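Beta-xylanase (Roseburia intestinalis L1-82, PDB 6SGF) binds xylan with low affinity through this carbohydrate-binding module of family 86, one domain of a larger enzyme that probably hydrolyses internal beta-1,4-xylosidic linkages. Local coordinates at residues 9-17 and 24-32; 48-59 and 93-104. One frame throughout, in Å; residues are numbered along the deposited sequence.

Overall arrangement
From the N terminus the chain runs along strand 6-10, changes sheet through a 3-10 turn into strand 15-19, and returns as the hairpin 22-34. Contact 1 closes this short loop, with only six residues between its segments. Contact 2 follows in series, neither nested in contact 1 nor crossing it. It closes a longer loop of 33 residues, within which lie Lys71, Asp78 and Tyr86 of the xylan-binding pocket. Each contact spans both antiparallel sheets, and they lie on opposite sides of the chain's centre, about 20 Å apart between their own centres. They nevertheless touch where Phe9 CE2 packs 4.1 Å from Ile49 CD1.

Contact 1. Residues 9-17 and 24-32; sequences FTADQLKVA and ELADGQWKL. With CD (cadmium ion), chain O.
Ala11 and Gln29 bring the backbones closest, CA to CA 5.3 Å, where the 3-10 turn 11-13 sits against a hairpin whose type I' turn runs from Ala26 to Gln29. The main side chain is Trp30, which points from the hairpin into the bend formed by residues 11-16. Its NE1 donates to Leu14 O over 2.9 Å, with an N-H...O angle of 141°; the acceptor lies near the edge of the indole, a little out of its plane. The two faces of the ring are occupied differently. Over one, Val16 CG2 stands 3.9 Å from the centroid of the six-membered ring and 21° off its normal, a CH-pi contact; with CG1 anti to the backbone N (chi1 174°), CG2 lies beside that N and is the branch turned to the indole. The opposite face carries Leu25 CD1, from the hairpin's other strand. Ala11 CB fills the corner at the pyrrole side, 3.6 Å from Trp30 CD1, while the Leu25 methyl groups reach across to Ala11 and Asp12. Beyond the segments, the ring of Trp43 meets Trp30 at an inclination. At the other end, water 1 links the backbones, accepting from Asp12 N at 2.9 Å and donating to Gly28 O at 2.9 Å. Asp27, in the hairpin turn, chelates a cadmium ion with both carboxylate oxygens, OD1 at 2.5 Å; Asp63 of the second subunit also binds it. Gln29 NE2 is hydrogen-bonded to Asp27 O of the second subunit. The indole N-H and the face under Val16 thus hold the hairpin to the bend between sheets, Leu25 backing the other face, while the turn carries the cadmium and part of the subunit contact, to which Thr10 adds a hydrogen bond to Gln60 of the second subunit.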
loop_
_atom_site.group_PDB
_atom_site.type_symbol
_atom_site.label_atom_id
_atom_site.label_comp_id
_atom_site.label_asym_id
_atom_site.label_seq_id
_atom_site.Cartn_x
_atom_site.Cartn_y
_atom_site.Cartn_z
ATOM N N PHE B 9 3.314 -5.232 2.484
ATOM C CA PHE B 9 2.779 -4.676 3.719
ATOM C C PHE B 9 2.608 -3.177 3.567
ATOM O O PHE B 9 3.602 -2.444 3.433
ATOM C CB PHE B 9 3.698 -4.998 4.896
ATOM C CG PHE B 9 4.043 -6.439 5.006
ATOM C CD1 PHE B 9 3.064 -7.376 5.272
ATOM C CD2 PHE B 9 5.341 -6.866 4.811
ATOM C CE1 PHE B 9 3.379 -8.731 5.364
ATOM C CE2 PHE B 9 5.671 -8.218 4.901
ATOM C CZ PHE B 9 4.678 -9.152 5.183
ATOM N N THR B 10 1.363 -2.711 3.661
ATOM C CA THR B 10 1.127 -1.280 3.713
ATOM C C THR B 10 1.498 -0.758 5.110
ATOM O O THR B 10 1.721 -1.529 6.048
ATOM C CB THR B 10 -0.320 -0.941 3.363
ATOM O OG1 THR B 10 -1.231 -1.601 4.239
ATOM C CG2 THR B 10 -0.652 -1.367 1.912
ATOM N N ALA B 11 1.615 0.578 5.220
ATOM C CA ALA B 11 2.093 1.214 6.445
ATOM C C ALA B 11 1.301 0.775 7.673
ATOM O O ALA B 11 1.885 0.497 8.727
ATOM C CB ALA B 11 2.057 2.735 6.312
ATOM N N ASP B 12 -0.026 0.681 7.560
ATOM C CA ASP B 12 -0.787 0.332 8.755
ATOM C C ASP B 12 -0.538 -1.090 9.237
ATOM O O ASP B 12 -0.957 -1.422 10.352
ATOM C CB ASP B 12 -2.292 0.553 8.537
ATOM C CG ASP B 12 -2.946 -0.490 7.663
ATOM O OD1 ASP B 12 -2.310 -0.998 6.717
ATOM O OD2 ASP B 12 -4.150 -0.750 7.886
ATOM N N GLN B 13 0.174 -1.916 8.472
ATOM C CA GLN B 13 0.514 -3.257 8.934
ATOM C C GLN B 13 1.880 -3.341 9.609
ATOM O O GLN B 13 2.206 -4.390 10.165
ATOM C CB GLN B 13 0.472 -4.238 7.758
ATOM C CG GLN B 13 -0.812 -4.253 6.979
ATOM C CD GLN B 13 -0.763 -5.238 5.820
ATOM O OE1 GLN B 13 -0.362 -4.900 4.712
ATOM N NE2 GLN B 13 -1.168 -6.470 6.082
ATOM N N LEU B 14 2.652 -2.258 9.617
ATOM C CA LEU B 14 4.013 -2.245 10.123
ATOM C C LEU B 14 3.983 -1.543 11.477
ATOM O O LEU B 14 3.636 -0.365 11.561
ATOM C CB LEU B 14 4.936 -1.538 9.127
ATOM C CG LEU B 14 5.086 -2.235 7.773
ATOM C CD1 LEU B 14 5.862 -1.353 6.824
ATOM C CD2 LEU B 14 5.792 -3.576 7.986
ATOM N N LYS B 15 4.429 -2.225 12.512
ATOM C CA LYS B 15 4.465 -1.647 13.870
ATOM C C LYS B 15 5.857 -1.126 14.180
ATOM O O LYS B 15 6.789 -1.764 13.824
ATOM C CB LYS B 15 4.093 -2.684 14.909
ATOM C CG LYS B 15 2.635 -2.647 15.292
ATOM C CD LYS B 15 1.799 -3.566 14.483
ATOM C CE LYS B 15 0.321 -3.372 14.743
ATOM N NZ LYS B 15 -0.375 -2.907 13.528
ATOM N N VAL B 16 5.953 0.019 14.827
ATOM C CA VAL B 16 7.255 0.605 15.124
ATOM C C VAL B 16 7.903 -0.189 16.264
ATOM O O VAL B 16 7.336 -0.344 17.343
ATOM C CB VAL B 16 7.153 2.092 15.500
ATOM C CG1 VAL B 16 8.552 2.619 15.954
ATOM C CG2 VAL B 16 6.659 2.937 14.330
ATOM N N ALA B 17 9.108 -0.688 16.009
ATOM C CA ALA B 17 9.872 -1.378 17.048
ATOM C C ALA B 17 10.736 -0.405 17.860
ATOM O O ALA B 17 10.896 -0.552 19.081
ATOM C CB ALA B 17 10.770 -2.458 16.432
ATOM N N GLU B 24 4.291 9.221 12.987
ATOM C CA GLU B 24 2.874 9.081 13.256
ATOM C C GLU B 24 2.254 8.446 12.035
ATOM O O GLU B 24 2.680 8.725 10.906
ATOM C CB GLU B 24 2.211 10.441 13.550
ATOM C CG GLU B 24 2.311 11.416 12.410
ATOM C CD GLU B 24 2.243 12.866 12.867
ATOM O OE1 GLU B 24 1.371 13.599 12.354
ATOM O OE2 GLU B 24 3.046 13.263 13.749
ATOM N N LEU B 25 1.283 7.576 12.274
ATOM C CA LEU B 25 0.510 6.923 11.222
ATOM C C LEU B 25 -0.683 7.812 10.923
ATOM O O LEU B 25 -1.578 7.960 11.765
ATOM C CB LEU B 25 0.058 5.537 11.668
ATOM C CG LEU B 25 -0.728 4.713 10.662
ATOM C CD1 LEU B 25 0.195 4.321 9.505
ATOM C CD2 LEU B 25 -1.336 3.443 11.293
ATOM N N ALA B 26 -0.695 8.418 9.745
ATOM C CA ALA B 26 -1.751 9.360 9.390
ATOM C C ALA B 26 -2.103 9.148 7.924
ATOM O O ALA B 26 -1.219 8.939 7.089
ATOM C CB ALA B 26 -1.332 10.824 9.628
ATOM N N ASP B 27 -3.398 9.152 7.625
ATOM C CA ASP B 27 -3.868 9.004 6.246
ATOM C C ASP B 27 -3.241 7.773 5.594
ATOM O O ASP B 27 -2.896 7.772 4.417
ATOM C CB ASP B 27 -3.587 10.286 5.449
ATOM C CG ASP B 27 -4.392 11.470 5.974
ATOM O OD1 ASP B 27 -5.339 11.222 6.720
ATOM O OD2 ASP B 27 -4.096 12.630 5.667
ATOM N N GLY B 28 -3.099 6.714 6.383
ATOM C CA GLY B 28 -2.616 5.442 5.907
ATOM C C GLY B 28 -1.121 5.365 5.632
ATOM O O GLY B 28 -0.662 4.355 5.112
ATOM N N GLN B 29 -0.351 6.387 5.991
ATOM C CA GLN B 29 1.093 6.397 5.778
ATOM C C GLN B 29 1.835 6.669 7.081
ATOM O O GLN B 29 1.336 7.345 7.977
ATOM C CB GLN B 29 1.471 7.473 4.752
ATOM C CG GLN B 29 0.784 7.226 3.419
ATOM C CD GLN B 29 1.126 8.270 2.368
ATOM O OE1 GLN B 29 1.702 9.322 2.683
ATOM N NE2 GLN B 29 0.734 8.000 1.127
ATOM N N TRP B 30 3.041 6.128 7.188
ATOM C CA TRP B 30 3.905 6.474 8.308
ATOM C C TRP B 30 4.606 7.780 7.938
ATOM O O TRP B 30 5.449 7.793 7.037
ATOM C CB TRP B 30 4.910 5.356 8.583
ATOM C CG TRP B 30 4.421 4.273 9.498
ATOM C CD1 TRP B 30 4.182 2.968 9.174
ATOM C CD2 TRP B 30 4.093 4.409 10.884
ATOM N NE1 TRP B 30 3.746 2.274 10.281
ATOM C CE2 TRP B 30 3.671 3.141 11.340
ATOM C CE3 TRP B 30 4.109 5.487 11.787
ATOM C CZ2 TRP B 30 3.271 2.915 12.663
ATOM C CZ3 TRP B 30 3.709 5.258 13.105
ATOM C CH2 TRP B 30 3.312 3.980 13.528
ATOM N N LYS B 31 4.254 8.878 8.628
ATOM C CA LYS B 31 4.800 10.203 8.361
ATOM C C LYS B 31 5.965 10.443 9.320
ATOM O O LYS B 31 5.804 10.352 10.539
ATOM C CB LYS B 31 3.726 11.289 8.494
ATOM C CG LYS B 31 2.534 11.070 7.530
ATOM C CD LYS B 31 1.818 12.315 7.097
ATOM C CE LYS B 31 0.731 11.962 6.076
ATOM N NZ LYS B 31 1.235 11.923 4.707
ATOM N N LEU B 32 7.148 10.686 8.766
ATOM C CA LEU B 32 8.356 10.743 9.561
ATOM C C LEU B 32 8.979 12.130 9.494
ATOM O O LEU B 32 8.925 12.809 8.453
ATOM C CB LEU B 32 9.386 9.706 9.086
ATOM C CG LEU B 32 8.870 8.302 8.793
ATOM C CD1 LEU B 32 10.023 7.478 8.202
ATOM C CD2 LEU B 32 8.266 7.638 10.002
HETATM CD CD CD O . -6.117 13.591 7.057
HETATM O O HOH W 1 -1.501 1.623 5.279
HETATM O O HOH W 2 -3.731 14.980 7.409
#

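Contact 2. Residues 48-59 and 93-104; sequences SIEMSQVNAVTF and EYTINPSGDGAI
Met51 leaves the 3-10 turn 51-53 and threads along the inside of the loop 98-102. Its backbone N donates to Gly102 O (2.8 Å), which places CB 3.2 Å from that same oxygen. CG, anti to the backbone N (chi1 166°), comes to 3.0 Å from Gly100 O. The chain then bends at both chi2 and chi3: SD passes beside the CB-CG side of the proline ring, 3.8 Å from Pro98 CB, the two side chains crossing obliquely, and CE ends 3.6 Å from Ser99 O. SD also nears Ile104 CG1, and Asn74 and Asn83 touch the side chain from outside. Val54 continues the apolar layer, its CG2 meeting Ile104 CD1 tip to tip while CG1 packs at Pro98 CG.

Ladders flank this loop at both ends. Ile49 pairs with Ile104, and beyond the corner at 55 the strands 56-59 and 93-96 run antiparallel at 155°, with Val57-Ile96 and Phe59-Tyr94 as hydrogen-bonded pairs. Between them the Thr58 and Thr95 hydroxyls lie 3.0 Å apart, OG1 to OG1, in a hydrogen bond on the opposite side of the sheet from Val57, Phe59 and Ile96. At the corner, Asn97 ND2 donates almost straight (174°) to Asn55 O at 3.0 Å, and water 5 bridges that oxygen to Pro98 O. Asn55 and Ala56 both face Glu129 in a classic beta bulge. Both segments pass from one sheet to the other, 48-59 through the 3-10 turn and corner, 93-104 through the loop after Ile96, consistent with an antiparallel beta-sandwich with Met51 and Pro98 packed between the crossover loops.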
loop_
_atom_site.group_PDB
_atom_site.type_symbol
_atom_site.label_atom_id
_atom_site.label_comp_id
_atom_site.label_asym_id
_atom_site.label_seq_id
_atom_site.Cartn_x
_atom_site.Cartn_y
_atom_site.Cartn_z
ATOM N N SER B 48 8.056 -13.109 10.022
ATOM C CA SER B 48 9.356 -13.017 9.387
ATOM C C SER B 48 9.391 -13.894 8.149
ATOM O O SER B 48 8.529 -14.745 7.934
ATOM C CB SER B 48 10.453 -13.217 10.420
ATOM O OG SER B 48 10.071 -14.184 11.412
ATOM N N ILE B 49 10.276 -13.503 7.250
ATOM C CA ILE B 49 10.484 -14.077 5.936
ATOM C C ILE B 49 11.941 -14.496 5.919
ATOM O O ILE B 49 12.809 -13.725 6.343
ATOM C CB ILE B 49 10.202 -13.041 4.833
ATOM C CG1 ILE B 49 8.798 -12.450 5.023
ATOM C CG2 ILE B 49 10.401 -13.629 3.486
ATOM C CD1 ILE B 49 8.566 -11.103 4.330
ATOM N N GLU B 50 12.197 -15.730 5.514
ATOM C CA GLU B 50 13.562 -16.215 5.451
ATOM C C GLU B 50 14.346 -15.404 4.445
ATOM O O GLU B 50 13.944 -15.230 3.290
ATOM C CB GLU B 50 13.597 -17.688 5.054
ATOM C CG GLU B 50 13.006 -18.644 6.078
ATOM C CD GLU B 50 13.679 -18.539 7.415
ATOM O OE1 GLU B 50 14.923 -18.385 7.434
ATOM O OE2 GLU B 50 12.965 -18.589 8.439
ATOM N N MET B 51 15.518 -14.983 4.867
ATOM C CA MET B 51 16.342 -14.209 3.970
ATOM C C MET B 51 16.654 -14.965 2.678
ATOM O O MET B 51 16.664 -14.340 1.616
ATOM C CB MET B 51 17.653 -13.833 4.648
ATOM C CG MET B 51 18.703 -13.313 3.665
ATOM S SD MET B 51 18.225 -11.600 3.419
ATOM C CE MET B 51 18.991 -10.870 4.841
ATOM N N SER B 52 16.976 -16.266 2.734
ATOM C CA SER B 52 17.403 -16.912 1.487
ATOM C C SER B 52 16.292 -16.944 0.447
ATOM O O SER B 52 16.563 -17.276 -0.715
ATOM C CB SER B 52 17.882 -18.354 1.640
ATOM O OG SER B 52 16.814 -19.287 1.354
ATOM N N GLN B 53 15.023 -16.700 0.845
ATOM C CA GLN B 53 13.911 -16.753 -0.106
ATOM C C GLN B 53 13.653 -15.430 -0.824
ATOM O O GLN B 53 12.818 -15.388 -1.730
ATOM C CB GLN B 53 12.551 -17.118 0.539
ATOM C CG GLN B 53 12.441 -18.340 1.422
ATOM C CD GLN B 53 11.078 -18.370 2.151
ATOM O OE1 GLN B 53 10.287 -19.300 1.989
ATOM N NE2 GLN B 53 10.807 -17.333 2.948
ATOM N N VAL B 54 14.302 -14.335 -0.434
ATOM C CA VAL B 54 13.899 -13.007 -0.891
ATOM C C VAL B 54 14.825 -12.528 -1.996
ATOM O O VAL B 54 16.053 -12.502 -1.826
ATOM C CB VAL B 54 13.889 -12.003 0.278
ATOM C CG1 VAL B 54 13.570 -10.609 -0.224
ATOM C CG2 VAL B 54 12.883 -12.428 1.326
ATOM N N ASN B 55 14.244 -12.137 -3.127
ATOM C CA ASN B 55 15.042 -11.552 -4.189
ATOM C C ASN B 55 15.185 -10.048 -4.031
ATOM O O ASN B 55 16.267 -9.505 -4.241
ATOM C CB ASN B 55 14.434 -11.843 -5.561
ATOM C CG ASN B 55 15.389 -11.520 -6.669
ATOM O OD1 ASN B 55 16.512 -12.026 -6.686
ATOM N ND2 ASN B 55 14.974 -10.656 -7.586
ATOM N N ALA B 56 14.118 -9.363 -3.623
ATOM C CA ALA B 56 14.127 -7.911 -3.628
ATOM C C ALA B 56 13.181 -7.412 -2.550
ATOM O O ALA B 56 12.136 -8.024 -2.293
ATOM C CB ALA B 56 13.703 -7.369 -5.013
ATOM N N VAL B 57 13.565 -6.303 -1.925
ATOM C CA VAL B 57 12.706 -5.572 -0.997
ATOM C C VAL B 57 12.525 -4.159 -1.554
ATOM O O VAL B 57 13.506 -3.425 -1.721
ATOM C CB VAL B 57 13.297 -5.517 0.423
ATOM C CG1 VAL B 57 12.321 -4.828 1.362
ATOM C CG2 VAL B 57 13.621 -6.931 0.967
ATOM N N THR B 58 11.279 -3.759 -1.805
ATOM C CA THR B 58 11.000 -2.464 -2.403
ATOM C C THR B 58 10.231 -1.586 -1.419
ATOM O O THR B 58 9.154 -1.962 -0.950
ATOM C CB THR B 58 10.225 -2.628 -3.708
ATOM O OG1 THR B 58 11.014 -3.401 -4.616
ATOM C CG2 THR B 58 9.949 -1.258 -4.336
ATOM N N PHE B 59 10.795 -0.429 -1.112
ATOM C CA PHE B 59 10.181 0.554 -0.238
ATOM C C PHE B 59 9.499 1.593 -1.113
ATOM O O PHE B 59 10.147 2.188 -1.985
ATOM C CB PHE B 59 11.204 1.266 0.652
ATOM C CG PHE B 59 11.962 0.369 1.584
ATOM C CD1 PHE B 59 12.864 -0.576 1.097
ATOM C CD2 PHE B 59 11.799 0.495 2.935
ATOM C CE1 PHE B 59 13.599 -1.378 1.961
ATOM C CE2 PHE B 59 12.522 -0.262 3.801
ATOM C CZ PHE B 59 13.433 -1.223 3.313
ATOM N N GLU B 93 9.897 4.681 -5.416
ATOM C CA GLU B 93 10.119 3.277 -5.075
ATOM C C GLU B 93 11.602 2.984 -5.186
ATOM O O GLU B 93 12.221 3.276 -6.217
ATOM C CB GLU B 93 9.303 2.359 -6.004
ATOM C CG GLU B 93 7.826 2.592 -5.825
ATOM C CD GLU B 93 6.947 1.459 -6.302
ATOM O OE1 GLU B 93 7.417 0.623 -7.095
ATOM O OE2 GLU B 93 5.770 1.417 -5.864
ATOM N N TYR B 94 12.158 2.388 -4.136
ATOM C CA TYR B 94 13.564 2.027 -4.094
ATOM C C TYR B 94 13.688 0.547 -3.772
ATOM O O TYR B 94 12.995 0.050 -2.892
ATOM C CB TYR B 94 14.318 2.808 -3.020
ATOM C CG TYR B 94 14.256 4.321 -3.152
ATOM C CD1 TYR B 94 15.134 4.982 -3.985
ATOM C CD2 TYR B 94 13.340 5.089 -2.418
ATOM C CE1 TYR B 94 15.106 6.348 -4.111
ATOM C CE2 TYR B 94 13.303 6.456 -2.558
ATOM C CZ TYR B 94 14.204 7.077 -3.405
ATOM O OH TYR B 94 14.240 8.434 -3.560
ATOM N N THR B 95 14.643 -0.135 -4.410
ATOM C CA THR B 95 14.782 -1.575 -4.243
ATOM C C THR B 95 16.125 -1.911 -3.617
ATOM O O THR B 95 17.159 -1.368 -4.022
ATOM C CB THR B 95 14.633 -2.293 -5.586
ATOM O OG1 THR B 95 13.282 -2.161 -6.040
ATOM C CG2 THR B 95 14.953 -3.752 -5.450
ATOM N N ILE B 96 16.098 -2.771 -2.597
ATOM C CA ILE B 96 17.301 -3.365 -2.029
ATOM C C ILE B 96 17.255 -4.853 -2.351
ATOM O O ILE B 96 16.230 -5.505 -2.128
ATOM C CB ILE B 96 17.385 -3.156 -0.508
ATOM C CG1 ILE B 96 17.621 -1.686 -0.170
ATOM C CG2 ILE B 96 18.519 -3.999 0.081
ATOM C CD1 ILE B 96 17.485 -1.430 1.319
ATOM N N ASN B 97 18.368 -5.406 -2.828
ATOM C CA ASN B 97 18.427 -6.847 -3.025
ATOM C C ASN B 97 19.234 -7.445 -1.872
ATOM O O ASN B 97 20.470 -7.397 -1.904
ATOM C CB ASN B 97 19.068 -7.166 -4.372
ATOM C CG ASN B 97 18.312 -6.521 -5.538
ATOM O OD1 ASN B 97 18.717 -5.496 -6.092
ATOM N ND2 ASN B 97 17.182 -7.104 -5.872
ATOM N N PRO B 98 18.595 -7.984 -0.840
ATOM C CA PRO B 98 19.307 -8.358 0.388
ATOM C C PRO B 98 19.984 -9.717 0.292
ATOM O O PRO B 98 19.648 -10.554 -0.535
ATOM C CB PRO B 98 18.171 -8.421 1.418
ATOM C CG PRO B 98 17.055 -9.005 0.608
ATOM C CD PRO B 98 17.162 -8.358 -0.758
ATOM N N SER B 99 20.947 -9.933 1.181
ATOM C CA SER B 99 21.663 -11.202 1.209
ATOM C C SER B 99 22.087 -11.479 2.641
ATOM O O SER B 99 22.287 -10.561 3.436
ATOM C CB SER B 99 22.883 -11.233 0.264
ATOM O OG SER B 99 23.745 -10.113 0.403
ATOM N N GLY B 100 22.254 -12.763 2.949
ATOM C CA GLY B 100 22.812 -13.219 4.202
ATOM C C GLY B 100 21.967 -14.318 4.823
ATOM O O GLY B 100 21.145 -14.952 4.160
ATOM N N ASP B 101 22.150 -14.543 6.118
ATOM C CA ASP B 101 21.525 -15.675 6.784
ATOM C C ASP B 101 20.315 -15.252 7.605
ATOM O O ASP B 101 20.080 -14.073 7.870
ATOM C CB ASP B 101 22.551 -16.393 7.665
ATOM C CG ASP B 101 23.540 -17.213 6.844
ATOM O OD1 ASP B 101 23.174 -17.614 5.715
ATOM O OD2 ASP B 101 24.677 -17.460 7.316
ATOM N N GLY B 102 19.573 -16.258 8.053
ATOM C CA GLY B 102 18.510 -16.024 9.004
ATOM C C GLY B 102 17.239 -15.517 8.342
ATOM O O GLY B 102 16.983 -15.744 7.160
ATOM N N ALA B 103 16.429 -14.826 9.136
ATOM C CA ALA B 103 15.126 -14.346 8.702
ATOM C C ALA B 103 15.080 -12.824 8.757
ATOM O O ALA B 103 15.704 -12.206 9.629
ATOM C CB ALA B 103 14.010 -14.919 9.566
ATOM N N ILE B 104 14.365 -12.227 7.811
ATOM C CA ILE B 104 14.119 -10.791 7.853
ATOM C C ILE B 104 13.052 -10.567 8.903
ATOM O O ILE B 104 11.929 -11.052 8.757
ATOM C CB ILE B 104 13.666 -10.242 6.492
ATOM C CG1 ILE B 104 14.719 -10.523 5.429
ATOM C CG2 ILE B 104 13.335 -8.729 6.632
ATOM C CD1 ILE B 104 14.217 -10.318 4.012
HETATM O O HOH W 3 18.652 -13.452 -0.187
HETATM O O HOH W 4 17.767 -17.671 5.154
HETATM O O HOH W 5 18.902 -10.480 -3.324
#